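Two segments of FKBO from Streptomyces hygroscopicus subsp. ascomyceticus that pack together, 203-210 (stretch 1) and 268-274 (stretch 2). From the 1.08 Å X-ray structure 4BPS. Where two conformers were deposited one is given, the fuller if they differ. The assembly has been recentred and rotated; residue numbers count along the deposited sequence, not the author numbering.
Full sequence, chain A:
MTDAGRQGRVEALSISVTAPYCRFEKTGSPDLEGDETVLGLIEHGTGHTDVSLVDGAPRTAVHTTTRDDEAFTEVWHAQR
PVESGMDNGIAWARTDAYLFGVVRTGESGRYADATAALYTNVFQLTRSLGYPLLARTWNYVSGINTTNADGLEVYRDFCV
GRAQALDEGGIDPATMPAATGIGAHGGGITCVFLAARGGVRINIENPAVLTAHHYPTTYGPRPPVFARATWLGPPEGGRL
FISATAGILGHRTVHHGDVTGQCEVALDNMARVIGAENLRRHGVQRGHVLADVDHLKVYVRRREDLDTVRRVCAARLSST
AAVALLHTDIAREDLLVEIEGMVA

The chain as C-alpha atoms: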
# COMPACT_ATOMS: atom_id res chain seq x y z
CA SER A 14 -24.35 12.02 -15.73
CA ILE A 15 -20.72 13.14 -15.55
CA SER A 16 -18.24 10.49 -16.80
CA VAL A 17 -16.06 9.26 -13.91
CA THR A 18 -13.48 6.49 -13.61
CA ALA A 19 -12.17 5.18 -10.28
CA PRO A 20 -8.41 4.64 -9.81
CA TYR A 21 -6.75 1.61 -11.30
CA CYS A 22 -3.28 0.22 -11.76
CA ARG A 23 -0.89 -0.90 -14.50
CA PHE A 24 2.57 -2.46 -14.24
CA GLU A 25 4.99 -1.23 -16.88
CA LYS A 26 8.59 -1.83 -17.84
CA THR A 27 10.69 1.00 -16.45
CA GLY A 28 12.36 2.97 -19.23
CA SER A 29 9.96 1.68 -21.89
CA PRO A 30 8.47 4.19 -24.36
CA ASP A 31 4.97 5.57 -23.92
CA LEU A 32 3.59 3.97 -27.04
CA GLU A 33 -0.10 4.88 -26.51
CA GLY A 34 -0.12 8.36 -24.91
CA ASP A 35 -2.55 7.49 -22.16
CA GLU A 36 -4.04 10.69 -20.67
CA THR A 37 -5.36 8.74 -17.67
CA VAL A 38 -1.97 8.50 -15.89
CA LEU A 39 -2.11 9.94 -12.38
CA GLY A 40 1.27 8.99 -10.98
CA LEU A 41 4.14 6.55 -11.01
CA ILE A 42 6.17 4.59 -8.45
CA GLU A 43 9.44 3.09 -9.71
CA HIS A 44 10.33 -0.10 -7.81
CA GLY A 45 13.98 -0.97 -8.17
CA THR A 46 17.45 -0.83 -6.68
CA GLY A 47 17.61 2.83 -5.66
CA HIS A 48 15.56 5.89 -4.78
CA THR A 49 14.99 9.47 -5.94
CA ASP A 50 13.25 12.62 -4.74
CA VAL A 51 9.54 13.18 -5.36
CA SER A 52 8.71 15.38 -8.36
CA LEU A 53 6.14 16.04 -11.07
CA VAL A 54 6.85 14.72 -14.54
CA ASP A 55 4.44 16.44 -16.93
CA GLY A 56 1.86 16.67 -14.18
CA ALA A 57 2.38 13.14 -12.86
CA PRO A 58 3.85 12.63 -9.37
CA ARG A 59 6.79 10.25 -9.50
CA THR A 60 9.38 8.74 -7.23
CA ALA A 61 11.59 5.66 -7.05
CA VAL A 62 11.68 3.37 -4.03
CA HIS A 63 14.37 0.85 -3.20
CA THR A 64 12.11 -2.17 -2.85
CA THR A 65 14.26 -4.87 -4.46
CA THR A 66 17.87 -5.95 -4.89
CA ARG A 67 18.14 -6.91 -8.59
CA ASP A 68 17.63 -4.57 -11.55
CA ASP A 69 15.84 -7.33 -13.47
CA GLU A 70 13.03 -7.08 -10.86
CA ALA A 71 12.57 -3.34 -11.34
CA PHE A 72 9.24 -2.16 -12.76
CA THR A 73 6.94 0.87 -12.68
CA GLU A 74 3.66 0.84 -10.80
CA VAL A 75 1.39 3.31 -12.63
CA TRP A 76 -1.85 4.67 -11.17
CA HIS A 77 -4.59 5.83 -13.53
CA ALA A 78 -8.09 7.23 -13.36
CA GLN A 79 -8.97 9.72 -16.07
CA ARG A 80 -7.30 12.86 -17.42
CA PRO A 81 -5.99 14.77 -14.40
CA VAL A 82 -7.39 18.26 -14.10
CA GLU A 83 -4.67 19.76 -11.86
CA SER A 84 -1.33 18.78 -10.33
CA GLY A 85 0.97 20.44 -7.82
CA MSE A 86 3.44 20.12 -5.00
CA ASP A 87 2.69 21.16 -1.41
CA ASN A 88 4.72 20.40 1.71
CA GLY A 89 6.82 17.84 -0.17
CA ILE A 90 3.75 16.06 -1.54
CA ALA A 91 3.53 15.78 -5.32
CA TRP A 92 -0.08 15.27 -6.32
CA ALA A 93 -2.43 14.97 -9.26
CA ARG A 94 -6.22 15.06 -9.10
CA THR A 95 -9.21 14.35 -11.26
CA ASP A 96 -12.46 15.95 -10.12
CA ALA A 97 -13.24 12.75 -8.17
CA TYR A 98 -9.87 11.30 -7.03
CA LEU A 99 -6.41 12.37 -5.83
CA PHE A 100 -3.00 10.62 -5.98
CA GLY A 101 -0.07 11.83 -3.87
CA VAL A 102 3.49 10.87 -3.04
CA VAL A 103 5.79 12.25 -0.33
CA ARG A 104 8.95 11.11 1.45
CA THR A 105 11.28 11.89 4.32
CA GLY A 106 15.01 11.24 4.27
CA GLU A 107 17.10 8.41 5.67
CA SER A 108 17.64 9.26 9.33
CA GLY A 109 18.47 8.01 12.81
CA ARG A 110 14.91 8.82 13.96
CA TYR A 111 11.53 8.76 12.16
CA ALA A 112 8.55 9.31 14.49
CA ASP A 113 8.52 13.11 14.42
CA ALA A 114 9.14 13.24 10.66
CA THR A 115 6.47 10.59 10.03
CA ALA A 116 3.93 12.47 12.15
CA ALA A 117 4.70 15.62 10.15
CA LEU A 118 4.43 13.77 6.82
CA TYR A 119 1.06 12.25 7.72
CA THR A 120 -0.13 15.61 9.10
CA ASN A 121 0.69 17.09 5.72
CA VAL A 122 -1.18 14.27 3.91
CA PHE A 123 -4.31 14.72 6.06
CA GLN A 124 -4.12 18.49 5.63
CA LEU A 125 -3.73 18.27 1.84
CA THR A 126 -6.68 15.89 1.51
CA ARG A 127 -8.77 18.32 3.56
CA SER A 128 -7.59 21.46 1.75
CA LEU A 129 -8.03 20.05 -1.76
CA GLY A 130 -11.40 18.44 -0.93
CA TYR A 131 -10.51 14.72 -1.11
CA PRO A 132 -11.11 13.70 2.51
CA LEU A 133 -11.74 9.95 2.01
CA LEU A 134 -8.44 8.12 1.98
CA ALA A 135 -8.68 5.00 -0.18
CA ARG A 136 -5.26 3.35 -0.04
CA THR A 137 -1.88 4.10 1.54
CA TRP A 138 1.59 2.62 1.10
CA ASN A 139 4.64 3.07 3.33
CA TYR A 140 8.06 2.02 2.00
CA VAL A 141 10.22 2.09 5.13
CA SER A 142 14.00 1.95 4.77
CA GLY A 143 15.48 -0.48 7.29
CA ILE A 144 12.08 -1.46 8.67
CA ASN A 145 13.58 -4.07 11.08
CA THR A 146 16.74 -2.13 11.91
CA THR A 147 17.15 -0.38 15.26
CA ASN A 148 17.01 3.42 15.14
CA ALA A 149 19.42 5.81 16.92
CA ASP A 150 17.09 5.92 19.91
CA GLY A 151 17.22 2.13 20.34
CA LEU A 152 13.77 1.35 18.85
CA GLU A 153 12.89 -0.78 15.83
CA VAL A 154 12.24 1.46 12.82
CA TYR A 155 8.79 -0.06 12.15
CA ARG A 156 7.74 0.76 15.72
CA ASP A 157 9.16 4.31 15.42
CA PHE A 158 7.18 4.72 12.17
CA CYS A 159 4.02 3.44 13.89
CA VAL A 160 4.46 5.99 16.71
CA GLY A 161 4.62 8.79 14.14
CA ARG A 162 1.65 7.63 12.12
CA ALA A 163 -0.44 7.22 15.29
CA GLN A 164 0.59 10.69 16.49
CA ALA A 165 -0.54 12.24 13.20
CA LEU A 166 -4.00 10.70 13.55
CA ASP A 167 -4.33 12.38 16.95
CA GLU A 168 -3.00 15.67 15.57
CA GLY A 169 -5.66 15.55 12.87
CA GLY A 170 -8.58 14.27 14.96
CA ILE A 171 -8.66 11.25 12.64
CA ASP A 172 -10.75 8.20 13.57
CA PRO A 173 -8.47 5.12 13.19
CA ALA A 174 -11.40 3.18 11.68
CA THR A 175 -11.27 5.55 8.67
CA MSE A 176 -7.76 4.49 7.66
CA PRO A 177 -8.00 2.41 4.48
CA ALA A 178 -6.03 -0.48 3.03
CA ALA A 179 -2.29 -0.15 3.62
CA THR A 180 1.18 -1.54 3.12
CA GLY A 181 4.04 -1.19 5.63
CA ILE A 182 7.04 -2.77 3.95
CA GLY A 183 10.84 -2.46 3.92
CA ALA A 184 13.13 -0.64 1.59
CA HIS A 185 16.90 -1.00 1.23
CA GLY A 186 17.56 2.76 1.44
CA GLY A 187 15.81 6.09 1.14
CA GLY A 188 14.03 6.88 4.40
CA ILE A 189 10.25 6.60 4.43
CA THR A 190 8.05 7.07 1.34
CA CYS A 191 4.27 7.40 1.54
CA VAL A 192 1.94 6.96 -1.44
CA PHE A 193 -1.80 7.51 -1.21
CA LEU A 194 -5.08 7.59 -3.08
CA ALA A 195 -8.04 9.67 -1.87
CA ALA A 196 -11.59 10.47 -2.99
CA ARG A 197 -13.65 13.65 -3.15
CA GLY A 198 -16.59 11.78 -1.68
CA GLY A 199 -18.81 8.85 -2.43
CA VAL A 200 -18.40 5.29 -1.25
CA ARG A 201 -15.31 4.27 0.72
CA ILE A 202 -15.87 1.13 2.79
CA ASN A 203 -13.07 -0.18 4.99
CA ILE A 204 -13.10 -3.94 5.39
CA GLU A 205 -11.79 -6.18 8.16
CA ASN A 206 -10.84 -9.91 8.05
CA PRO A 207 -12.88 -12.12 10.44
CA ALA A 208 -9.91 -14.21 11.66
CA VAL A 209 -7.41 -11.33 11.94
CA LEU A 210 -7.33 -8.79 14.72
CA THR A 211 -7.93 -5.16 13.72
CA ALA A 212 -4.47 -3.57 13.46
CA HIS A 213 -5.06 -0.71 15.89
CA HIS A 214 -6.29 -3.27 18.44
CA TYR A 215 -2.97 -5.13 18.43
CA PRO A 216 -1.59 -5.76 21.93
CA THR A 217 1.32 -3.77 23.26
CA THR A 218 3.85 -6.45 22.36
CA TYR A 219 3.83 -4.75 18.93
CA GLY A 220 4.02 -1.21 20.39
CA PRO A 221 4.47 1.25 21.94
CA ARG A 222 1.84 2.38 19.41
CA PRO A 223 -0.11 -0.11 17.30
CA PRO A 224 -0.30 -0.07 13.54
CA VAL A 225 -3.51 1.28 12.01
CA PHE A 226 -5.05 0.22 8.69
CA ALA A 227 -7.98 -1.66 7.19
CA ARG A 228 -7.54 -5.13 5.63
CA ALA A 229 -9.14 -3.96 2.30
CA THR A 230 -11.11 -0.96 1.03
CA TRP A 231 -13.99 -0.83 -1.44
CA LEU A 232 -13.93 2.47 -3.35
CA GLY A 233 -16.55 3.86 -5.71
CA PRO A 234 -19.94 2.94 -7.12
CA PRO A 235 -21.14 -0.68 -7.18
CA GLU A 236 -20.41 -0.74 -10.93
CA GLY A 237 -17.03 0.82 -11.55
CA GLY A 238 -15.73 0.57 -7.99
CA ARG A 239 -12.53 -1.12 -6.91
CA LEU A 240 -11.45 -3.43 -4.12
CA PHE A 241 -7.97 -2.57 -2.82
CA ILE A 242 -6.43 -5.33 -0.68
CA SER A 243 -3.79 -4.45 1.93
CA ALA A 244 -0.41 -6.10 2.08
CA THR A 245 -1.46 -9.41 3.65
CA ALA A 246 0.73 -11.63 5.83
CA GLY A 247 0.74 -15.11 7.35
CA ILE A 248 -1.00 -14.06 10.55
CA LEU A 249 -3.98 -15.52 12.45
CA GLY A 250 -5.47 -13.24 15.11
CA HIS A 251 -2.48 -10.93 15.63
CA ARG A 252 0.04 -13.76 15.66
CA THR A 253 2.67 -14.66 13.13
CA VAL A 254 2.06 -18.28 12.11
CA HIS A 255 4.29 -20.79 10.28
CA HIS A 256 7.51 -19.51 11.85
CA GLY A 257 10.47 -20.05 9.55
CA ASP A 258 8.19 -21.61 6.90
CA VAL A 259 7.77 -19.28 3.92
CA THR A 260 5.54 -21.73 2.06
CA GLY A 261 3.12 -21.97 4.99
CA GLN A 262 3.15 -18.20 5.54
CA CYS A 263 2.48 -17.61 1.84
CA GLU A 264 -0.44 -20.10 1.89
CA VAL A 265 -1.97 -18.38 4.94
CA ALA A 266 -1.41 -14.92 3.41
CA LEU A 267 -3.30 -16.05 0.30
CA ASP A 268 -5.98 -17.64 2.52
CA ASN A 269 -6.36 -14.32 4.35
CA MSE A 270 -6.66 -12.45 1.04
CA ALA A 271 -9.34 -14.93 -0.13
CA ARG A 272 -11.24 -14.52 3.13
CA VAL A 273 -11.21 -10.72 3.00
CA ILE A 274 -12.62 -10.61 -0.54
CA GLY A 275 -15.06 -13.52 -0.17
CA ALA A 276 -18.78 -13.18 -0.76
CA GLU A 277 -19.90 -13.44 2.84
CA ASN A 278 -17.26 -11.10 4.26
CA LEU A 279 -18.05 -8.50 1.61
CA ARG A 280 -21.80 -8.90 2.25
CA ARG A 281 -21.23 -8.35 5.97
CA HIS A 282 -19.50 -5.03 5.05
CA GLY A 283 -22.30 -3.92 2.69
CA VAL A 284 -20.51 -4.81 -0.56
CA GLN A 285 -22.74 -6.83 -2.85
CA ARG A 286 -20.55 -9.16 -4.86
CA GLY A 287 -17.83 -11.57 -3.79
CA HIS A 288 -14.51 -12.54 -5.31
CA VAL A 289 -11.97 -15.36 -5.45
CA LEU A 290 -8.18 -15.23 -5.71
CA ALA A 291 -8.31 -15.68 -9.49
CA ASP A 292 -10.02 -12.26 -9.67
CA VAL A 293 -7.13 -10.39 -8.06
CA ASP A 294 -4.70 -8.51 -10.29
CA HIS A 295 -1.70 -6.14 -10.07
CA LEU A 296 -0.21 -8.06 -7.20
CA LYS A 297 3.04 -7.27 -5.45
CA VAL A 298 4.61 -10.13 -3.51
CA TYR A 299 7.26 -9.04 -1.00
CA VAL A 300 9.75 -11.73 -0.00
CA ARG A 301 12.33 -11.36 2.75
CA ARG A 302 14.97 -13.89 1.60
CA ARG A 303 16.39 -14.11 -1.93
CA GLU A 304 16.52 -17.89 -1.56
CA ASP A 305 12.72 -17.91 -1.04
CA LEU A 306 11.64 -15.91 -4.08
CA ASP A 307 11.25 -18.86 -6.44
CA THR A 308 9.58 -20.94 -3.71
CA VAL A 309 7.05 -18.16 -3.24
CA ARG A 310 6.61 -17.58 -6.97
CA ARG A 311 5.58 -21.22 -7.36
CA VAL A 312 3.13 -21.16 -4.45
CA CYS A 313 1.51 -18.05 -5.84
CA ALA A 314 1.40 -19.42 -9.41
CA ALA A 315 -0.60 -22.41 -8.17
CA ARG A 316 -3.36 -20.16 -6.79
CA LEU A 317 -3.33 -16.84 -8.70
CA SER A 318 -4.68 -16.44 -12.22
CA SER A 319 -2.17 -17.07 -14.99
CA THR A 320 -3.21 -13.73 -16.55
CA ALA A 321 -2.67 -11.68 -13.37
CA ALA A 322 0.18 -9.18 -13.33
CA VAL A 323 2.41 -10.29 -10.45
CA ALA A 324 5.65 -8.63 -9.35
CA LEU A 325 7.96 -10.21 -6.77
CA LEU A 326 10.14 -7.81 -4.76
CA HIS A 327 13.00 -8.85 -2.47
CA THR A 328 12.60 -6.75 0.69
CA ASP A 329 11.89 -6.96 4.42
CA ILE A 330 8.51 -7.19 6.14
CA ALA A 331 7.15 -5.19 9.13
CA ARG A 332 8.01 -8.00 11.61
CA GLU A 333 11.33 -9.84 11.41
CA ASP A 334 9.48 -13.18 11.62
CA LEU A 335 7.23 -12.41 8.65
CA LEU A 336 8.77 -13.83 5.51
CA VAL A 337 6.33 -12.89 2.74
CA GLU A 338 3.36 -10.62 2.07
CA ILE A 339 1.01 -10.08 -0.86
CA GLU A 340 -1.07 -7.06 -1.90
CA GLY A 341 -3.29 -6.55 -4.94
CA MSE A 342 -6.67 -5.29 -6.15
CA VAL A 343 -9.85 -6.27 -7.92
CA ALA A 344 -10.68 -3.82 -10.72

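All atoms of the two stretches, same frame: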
# COMPACT_ATOMS: atom_id res chain seq x y z
N ASN A 203 -14.23 0.55 4.47
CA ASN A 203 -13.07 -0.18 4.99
C ASN A 203 -13.53 -1.54 5.50
O ASN A 203 -14.58 -1.66 6.14
CB ASN A 203 -12.38 0.65 6.06
CG ASN A 203 -11.71 1.87 5.48
OD1 ASN A 203 -11.22 1.84 4.35
ND2 ASN A 203 -11.68 2.96 6.24
N ILE A 204 -12.73 -2.55 5.19
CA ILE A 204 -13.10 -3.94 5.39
C ILE A 204 -12.09 -4.63 6.28
O ILE A 204 -10.87 -4.52 6.07
CB ILE A 204 -13.18 -4.66 4.00
CG1 ILE A 204 -14.25 -3.96 3.14
CG2 ILE A 204 -13.50 -6.13 4.17
CD1 ILE A 204 -14.05 -4.16 1.63
N GLU A 205 -12.61 -5.36 7.27
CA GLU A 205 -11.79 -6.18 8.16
C GLU A 205 -11.83 -7.65 7.73
O GLU A 205 -12.65 -8.04 6.88
CB GLU A 205 -12.23 -6.03 9.62
CG GLU A 205 -12.01 -4.62 10.15
CD GLU A 205 -10.55 -4.20 10.12
OE1 GLU A 205 -9.71 -4.80 10.85
OE2 GLU A 205 -10.21 -3.29 9.33
N ASN A 206 -10.96 -8.46 8.33
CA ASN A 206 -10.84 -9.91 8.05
C ASN A 206 -11.30 -10.63 9.30
O ASN A 206 -10.72 -10.43 10.34
CB ASN A 206 -9.34 -10.24 7.81
CG ASN A 206 -9.02 -11.75 7.65
OD1 ASN A 206 -9.69 -12.64 8.18
ND2 ASN A 206 -7.93 -12.01 6.92
N PRO A 207 -12.32 -11.50 9.22
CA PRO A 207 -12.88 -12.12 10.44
C PRO A 207 -12.00 -12.98 11.35
O PRO A 207 -12.39 -13.30 12.49
CB PRO A 207 -13.98 -13.03 9.87
CG PRO A 207 -14.28 -12.60 8.58
CD PRO A 207 -13.11 -11.85 8.02
N ALA A 208 -10.86 -13.40 10.85
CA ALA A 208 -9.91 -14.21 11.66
C ALA A 208 -8.61 -13.46 11.92
O ALA A 208 -7.61 -14.08 12.32
CB ALA A 208 -9.64 -15.54 10.97
N VAL A 209 -8.61 -12.14 11.71
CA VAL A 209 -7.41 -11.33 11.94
C VAL A 209 -7.82 -10.14 12.78
O VAL A 209 -8.82 -9.48 12.51
CB VAL A 209 -6.77 -10.89 10.60
CG1 VAL A 209 -5.62 -9.92 10.83
CG2 VAL A 209 -6.24 -12.13 9.85
N LEU A 210 -7.03 -9.89 13.82
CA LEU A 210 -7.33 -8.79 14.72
C LEU A 210 -7.14 -7.45 14.01
O LEU A 210 -6.16 -7.24 13.30
CB LEU A 210 -6.40 -8.89 15.94
CG LEU A 210 -6.66 -7.91 17.09
CD1 LEU A 210 -8.06 -8.06 17.70
CD2 LEU A 210 -5.60 -8.09 18.16
N ASP A 268 -4.72 -17.32 1.86
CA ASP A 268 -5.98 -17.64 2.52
C ASP A 268 -6.63 -16.39 3.11
O ASP A 268 -7.84 -16.21 3.02
CB ASP A 268 -5.80 -18.64 3.67
CG ASP A 268 -5.40 -20.03 3.25
OD1 ASP A 268 -5.50 -20.38 2.06
OD2 ASP A 268 -5.00 -20.78 4.18
N ASN A 269 -5.82 -15.54 3.75
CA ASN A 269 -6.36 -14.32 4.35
C ASN A 269 -6.90 -13.39 3.26
O ASN A 269 -7.98 -12.79 3.41
CB ASN A 269 -5.28 -13.60 5.15
CG ASN A 269 -5.11 -14.17 6.56
OD1 ASN A 269 -6.09 -14.60 7.18
ND2 ASN A 269 -3.90 -14.09 7.11
N MSE A 270 -6.18 -13.27 2.14
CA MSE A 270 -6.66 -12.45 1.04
C MSE A 270 -8.00 -13.00 0.52
O MSE A 270 -8.93 -12.23 0.27
CB MSE A 270 -5.59 -12.44 -0.06
CG MSE A 270 -6.01 -11.73 -1.32
SE MSE A 270 -4.58 -11.58 -2.64
CE MSE A 270 -3.70 -9.98 -1.95
N ALA A 271 -8.09 -14.32 0.36
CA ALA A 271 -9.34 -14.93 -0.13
C ALA A 271 -10.47 -14.69 0.85
O ALA A 271 -11.60 -14.44 0.44
CB ALA A 271 -9.15 -16.41 -0.38
N ARG A 272 -10.18 -14.71 2.15
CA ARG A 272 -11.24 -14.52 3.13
C ARG A 272 -11.76 -13.08 3.09
O ARG A 272 -12.96 -12.84 3.17
CB ARG A 272 -10.77 -14.87 4.54
CG ARG A 272 -11.94 -14.99 5.50
CD ARG A 272 -11.55 -15.27 6.94
NE ARG A 272 -10.67 -16.42 6.97
CZ ARG A 272 -9.35 -16.34 7.11
NH1 ARG A 272 -8.62 -17.44 7.04
NH2 ARG A 272 -8.76 -15.18 7.33
N VAL A 273 -10.85 -12.12 2.96
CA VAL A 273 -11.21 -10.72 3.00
C VAL A 273 -12.15 -10.36 1.85
O VAL A 273 -13.08 -9.58 2.00
CB VAL A 273 -9.94 -9.87 2.94
CG1 VAL A 273 -10.25 -8.43 2.58
CG2 VAL A 273 -9.22 -9.94 4.26
N ILE A 274 -11.87 -10.94 0.68
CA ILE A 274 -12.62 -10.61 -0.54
C ILE A 274 -13.79 -11.56 -0.83
O ILE A 274 -14.49 -11.38 -1.83
CB ILE A 274 -11.69 -10.53 -1.78
CG1 ILE A 274 -11.22 -11.94 -2.21
CG2 ILE A 274 -10.53 -9.56 -1.50
CD1 ILE A 274 -10.26 -11.98 -3.40

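Stretch 2 is helical from Asp268 through Val273, in a helix that begins earlier in the chain. Residues 203-210 enter as a strand at Asn203 and Ile204, then continue as loop, with a type I beta turn from Asn206 to Val209. The contact is small, with 329 Å² buried in all, and its polar part centres on Asn206.

Asp268 makes no contact with the turn. Its CA-to-CB bond points sideways and the end of its side chain leads off from stretch 1; no side-chain atom comes within 7.7 Å of that stretch. Asp268 O accepts from Arg272 N at 2.9 Å as part of the helix.

Asn269 is the first residue of stretch 2 to touch stretch 1. Its CA-to-CB bond points sideways, yet the amide end comes nearer. Asn269 OD1 accepts a hydrogen bond from Asn206 ND2 at 3.2 Å. Asn269 OD1 accepts a shorter one, 2.7 Å, from Arg272 NH2, three residues along the helix. Asn269 OD1 also lies 3.6 Å from Val209 CG2, so the methyl group sits beside the acceptor. Asn269 ND2 is hydrogen-bonded elsewhere in the structure.

Met270, a selenomethionine, points away from stretch 1 and makes no contact. Ala271 is out of reach.

Arg272 points toward the turn and reaches it with an extended start to its side chain, chi1 and chi2 both t. Arg272 NH2 donates to Asn206 OD1 at 2.8 Å, with an N-H...O angle of 151°. Asn206 OD1 lies at the edge of the guanidinium, near its plane, as suits an in-plane N-H donor. NH2 thus serves two acceptors, Asn206 OD1 and Asn269 OD1. Asn206 ND2 is 3.3 Å from Arg272 NH2, but both are donors and no hydrogen bond forms. The three side chains are instead linked through the two amide oxygens. Asn206 OD1 also accepts from Ala208 N at 3.0 Å, so the oxygen that receives the arginine also ties into the turn. The turn itself is closed by Val209 N to Asn206 O, 3.0 Å. Ala208 CB covers one face of the guanidinium, 3.8 Å from Arg272 NH2. Pro207 CD packs against Arg272 CD at 3.9 Å.

Val273 makes the apolar side-chain contact with Ile204, and also packs on Asn206. Val273 CA is 5.1 Å from Asn206 CA, the closest approach of the two backbones by CA atoms. Val273 CG2 lies 3.6 Å from Asn206 CB. Val273 CG1 lies 4.3 Å from Ile204 CG2, a looser apolar contact. Ile204 CG2 is also 4.1 Å from Val273 O. Two conformers of Val273 were deposited; these distances describe one.

Ile274 points away and makes no contact.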